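Local structure of branched-chain-amino-acid aminotransferase (Pseudomonas aeruginosa, 6NST) at residues V41-T46 with A96-M101. The protein probably catalyses the reversible, pyridoxal 5'-phosphate-dependent transfer of amino groups between leucine, isoleucine or valine and 2-oxoglutarate, the last step of their biosynthesis. The protein carries 1 engineered substitution. Numbering follows the deposited sequence.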
ATOM      1  N   VAL A  41      14.107   2.443  31.622  1.00 31.46           N
ATOM      2  CA  VAL A  41      15.265   3.205  32.066  1.00 25.97           C
ATOM      3  C   VAL A  41      16.193   2.279  32.840  1.00 28.49           C
ATOM      4  O   VAL A  41      15.749   1.348  33.518  1.00 28.71           O
ATOM      5  CB  VAL A  41      14.850   4.421  32.929  1.00 29.06           C
ATOM      6  CG1 VAL A  41      15.983   5.425  33.017  1.00 21.26           C
ATOM      7  CG2 VAL A  41      13.596   5.079  32.361  1.00 14.14           C
ATOM      8  N   ARG A  42      17.494   2.537  32.728  1.00 21.56           N
ATOM      9  CA  ARG A  42      18.511   1.736  33.395  1.00 30.00           C
ATOM     10  C   ARG A  42      19.287   2.586  34.391  1.00 31.01           C
ATOM     11  O   ARG A  42      19.577   3.759  34.132  1.00 18.79           O
ATOM     12  CB  ARG A  42      19.486   1.115  32.388  1.00 35.63           C
ATOM     13  CG  ARG A  42      18.937  -0.079  31.629  1.00 55.18           C
ATOM     14  CD  ARG A  42      18.784  -1.297  32.523  1.00 61.79           C
ATOM     15  NE  ARG A  42      20.075  -1.810  32.970  1.00 66.95           N
ATOM     16  CZ  ARG A  42      20.856  -2.600  32.242  1.00 69.70           C
ATOM     17  NH1 ARG A  42      22.014  -3.022  32.731  1.00 73.81           N
ATOM     18  NH2 ARG A  42      20.483  -2.967  31.023  1.00 64.49           N
ATOM     19  N   ALA A  43      19.617   1.983  35.530  1.00 28.99           N
ATOM     20  CA  ALA A  43      20.554   2.552  36.487  1.00 34.20           C
ATOM     21  C   ALA A  43      21.766   1.637  36.558  1.00 31.64           C
ATOM     22  O   ALA A  43      21.619   0.422  36.727  1.00 24.83           O
ATOM     23  CB  ALA A  43      19.918   2.712  37.871  1.00 31.39           C
ATOM     24  N   TYR A  44      22.953   2.215  36.410  1.00 23.27           N
ATOM     25  CA  TYR A  44      24.194   1.459  36.391  1.00 28.03           C
ATOM     26  C   TYR A  44      25.052   1.785  37.606  1.00 31.32           C
ATOM     27  O   TYR A  44      24.928   2.848  38.222  1.00 36.13           O
ATOM     28  CB  TYR A  44      24.991   1.737  35.113  1.00 23.69           C
ATOM     29  CG  TYR A  44      24.394   1.118  33.877  1.00 30.40           C
ATOM     30  CD1 TYR A  44      24.732  -0.171  33.493  1.00 21.86           C
ATOM     31  CD2 TYR A  44      23.494   1.823  33.091  1.00 30.67           C
ATOM     32  CE1 TYR A  44      24.188  -0.742  32.363  1.00 20.76           C
ATOM     33  CE2 TYR A  44      22.948   1.259  31.957  1.00 28.80           C
ATOM     34  CZ  TYR A  44      23.295  -0.024  31.598  1.00 20.54           C
ATOM     35  OH  TYR A  44      22.749  -0.591  30.468  1.00 34.93           O
ATOM     36  N   ASP A  45      25.930   0.844  37.938  1.00 30.58           N
ATOM     37  CA  ASP A  45      26.909   1.024  39.004  1.00 40.67           C
ATOM     38  C   ASP A  45      28.111   1.772  38.437  1.00 43.61           C
ATOM     39  O   ASP A  45      28.883   1.213  37.650  1.00 54.64           O
ATOM     40  CB  ASP A  45      27.315  -0.331  39.576  1.00 44.89           C
ATOM     41  CG  ASP A  45      28.291  -0.214  40.727  1.00 51.34           C
ATOM     42  OD1 ASP A  45      28.393   0.878  41.325  1.00 59.34           O
ATOM     43  OD2 ASP A  45      28.965  -1.218  41.032  1.00 60.06           O
ATOM     44  N   THR A  46      28.267   3.032  38.825  1.00 36.34           N
ATOM     45  CA  THR A  46      29.345   3.886  38.354  1.00 30.10           C
ATOM     46  C   THR A  46      30.330   4.181  39.479  1.00 47.10           C
ATOM     47  O   THR A  46      30.002   4.020  40.659  1.00 37.90           O
ATOM     48  CB  THR A  46      28.790   5.207  37.806  1.00 23.18           C
ATOM     49  OG1 THR A  46      28.464   6.073  38.898  1.00 24.86           O
ATOM     50  CG2 THR A  46      27.546   4.955  36.970  1.00 28.22           C
ATOM     51  N   ALA A  96      19.624  -1.267  38.259  1.00 29.17           N
ATOM     52  CA  ALA A  96      18.206  -1.569  38.144  1.00 33.27           C
ATOM     53  C   ALA A  96      17.689  -1.211  36.762  1.00 32.00           C
ATOM     54  O   ALA A  96      18.262  -0.382  36.049  1.00 25.57           O
ATOM     55  CB  ALA A  96      17.394  -0.829  39.210  1.00 37.06           C
ATOM     56  N   TYR A  97      16.590  -1.863  36.400  1.00 21.12           N
ATOM     57  CA  TYR A  97      15.740  -1.447  35.297  1.00 26.37           C
ATOM     58  C   TYR A  97      14.534  -0.732  35.889  1.00 31.07           C
ATOM     59  O   TYR A  97      13.901  -1.244  36.819  1.00 30.40           O
ATOM     60  CB  TYR A  97      15.302  -2.650  34.457  1.00 25.01           C
ATOM     61  CG  TYR A  97      14.375  -2.319  33.308  1.00 28.22           C
ATOM     62  CD1 TYR A  97      14.878  -2.030  32.045  1.00 24.47           C
ATOM     63  CD2 TYR A  97      12.997  -2.311  33.482  1.00 31.45           C
ATOM     64  CE1 TYR A  97      14.032  -1.733  30.992  1.00 26.05           C
ATOM     65  CE2 TYR A  97      12.146  -2.016  32.437  1.00 31.69           C
ATOM     66  CZ  TYR A  97      12.667  -1.728  31.195  1.00 32.47           C
ATOM     67  OH  TYR A  97      11.817  -1.433  30.153  1.00 39.52           O
ATOM     68  N   ILE A  98      14.230   0.449  35.365  1.00 29.72           N
ATOM     69  CA  ILE A  98      13.165   1.291  35.892  1.00 30.16           C
ATOM     70  C   ILE A  98      12.025   1.317  34.888  1.00 31.53           C
ATOM     71  O   ILE A  98      12.251   1.445  33.677  1.00 30.51           O
ATOM     72  CB  ILE A  98      13.667   2.714  36.192  1.00 33.38           C
ATOM     73  CG1 ILE A  98      15.103   2.667  36.713  1.00 34.59           C
ATOM     74  CG2 ILE A  98      12.757   3.388  37.205  1.00 20.01           C
ATOM     75  CD1 ILE A  98      15.775   4.019  36.770  1.00 39.10           C
ATOM     76  N   ARG A  99      10.798   1.201  35.393  1.00 19.70           N
ATOM     77  CA  ARG A  99       9.590   1.213  34.574  1.00 29.71           C
ATOM     78  C   ARG A  99       8.704   2.365  35.033  1.00 29.75           C
ATOM     79  O   ARG A  99       7.817   2.184  35.886  1.00 24.49           O
ATOM     80  CB  ARG A  99       8.859  -0.128  34.651  1.00 30.67           C
ATOM     81  CG  ARG A  99       7.521  -0.166  33.919  1.00 26.10           C
ATOM     82  CD  ARG A  99       7.649   0.312  32.486  1.00 28.55           C
ATOM     83  NE  ARG A  99       8.509  -0.558  31.690  1.00 40.09           N
ATOM     84  CZ  ARG A  99       8.075  -1.615  31.012  1.00 41.38           C
ATOM     85  NH1 ARG A  99       6.789  -1.937  31.034  1.00 40.88           N
ATOM     86  NH2 ARG A  99       8.927  -2.351  30.313  1.00 41.93           N
ATOM     87  N   PRO A 100       8.931   3.573  34.519  1.00 19.36           N
ATOM     88  CA  PRO A 100       7.935   4.636  34.687  1.00 14.57           C
ATOM     89  C   PRO A 100       6.763   4.368  33.756  1.00 20.57           C
ATOM     90  O   PRO A 100       6.953   4.042  32.583  1.00 16.59           O
ATOM     91  CB  PRO A 100       8.691   5.913  34.296  1.00 16.29           C
ATOM     92  CG  PRO A 100      10.144   5.511  34.181  1.00 14.36           C
ATOM     93  CD  PRO A 100      10.136   4.058  33.826  1.00 18.06           C
ATOM     94  N   MET A 101       5.549   4.486  34.286  1.00 22.39           N
ATOM     95  CA  MET A 101       4.368   4.131  33.512  1.00 24.47           C
ATOM     96  C   MET A 101       3.218   5.053  33.880  1.00 26.71           C
ATOM     97  O   MET A 101       2.912   5.235  35.063  1.00 22.24           O
ATOM     98  CB  MET A 101       3.987   2.663  33.737  1.00 14.02           C
ATOM     99  CG  MET A 101       3.078   2.083  32.666  1.00 31.59           C
ATOM    100  SD  MET A 101       1.330   2.243  33.064  1.00 36.89           S
ATOM    101  CE  MET A 101       1.147   0.940  34.280  1.00 43.96           C
TER
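V41 packs closely on I98 and P100 on one face of two antiparallel strands. Its CB lies 3.9 Å from the CB of I98, and the two side chains lie aslant. With CG1 of I98 beside its own backbone N (chi1 -36°), the chain runs back over the V41 carbonyl and brings CD1 to 4.0 Å from V41 CG1. On the other branch, V41 CG2 touches CD and CG of the P100 ring, the two side chains crossing at about a right angle. I52 and I122, from the two adjoining strands, touch this apolar patch, whereas beyond it A43 CB comes only loosely up to I98 CD1, at 4.5 Å.

The backbones are joined by two reciprocal pairs of hydrogen bonds, V41 with I98 and A43 with A96. I98 N to V41 O is the shortest at 2.6 Å, and A96 N to A43 O the longest at 3.0 Å. Strands 36-46 and 96-104 are neighbours within the antiparallel sheet of the smaller domain of a class-IV aminotransferase, flanked by strands 51-53 and 118-126.

The opposite face, carrying R42 and Y97 at the non-hydrogen-bonded pair, is looser. R42, bent at chi2 and chi3, sets CD near the ring edge of Y97, 4.0 Å from CD1, while its guanidinium is turned 45° from the ring; Y44 OH sits over one guanidinium face, and W127 makes a cation-pi contact. The hydroxyl of the partly exposed Y97 accepts a nearly straight bond from R99 NH2, 3.0 Å from Y97 OH and in the guanidinium plane; H32 and Y33 of the second subunit also hydrogen-bond to this guanidinium. The Y97 side chain is about 5 Å from that of K160, the lysine that probably binds pyridoxal phosphate as a Schiff base, though no cofactor is attached here.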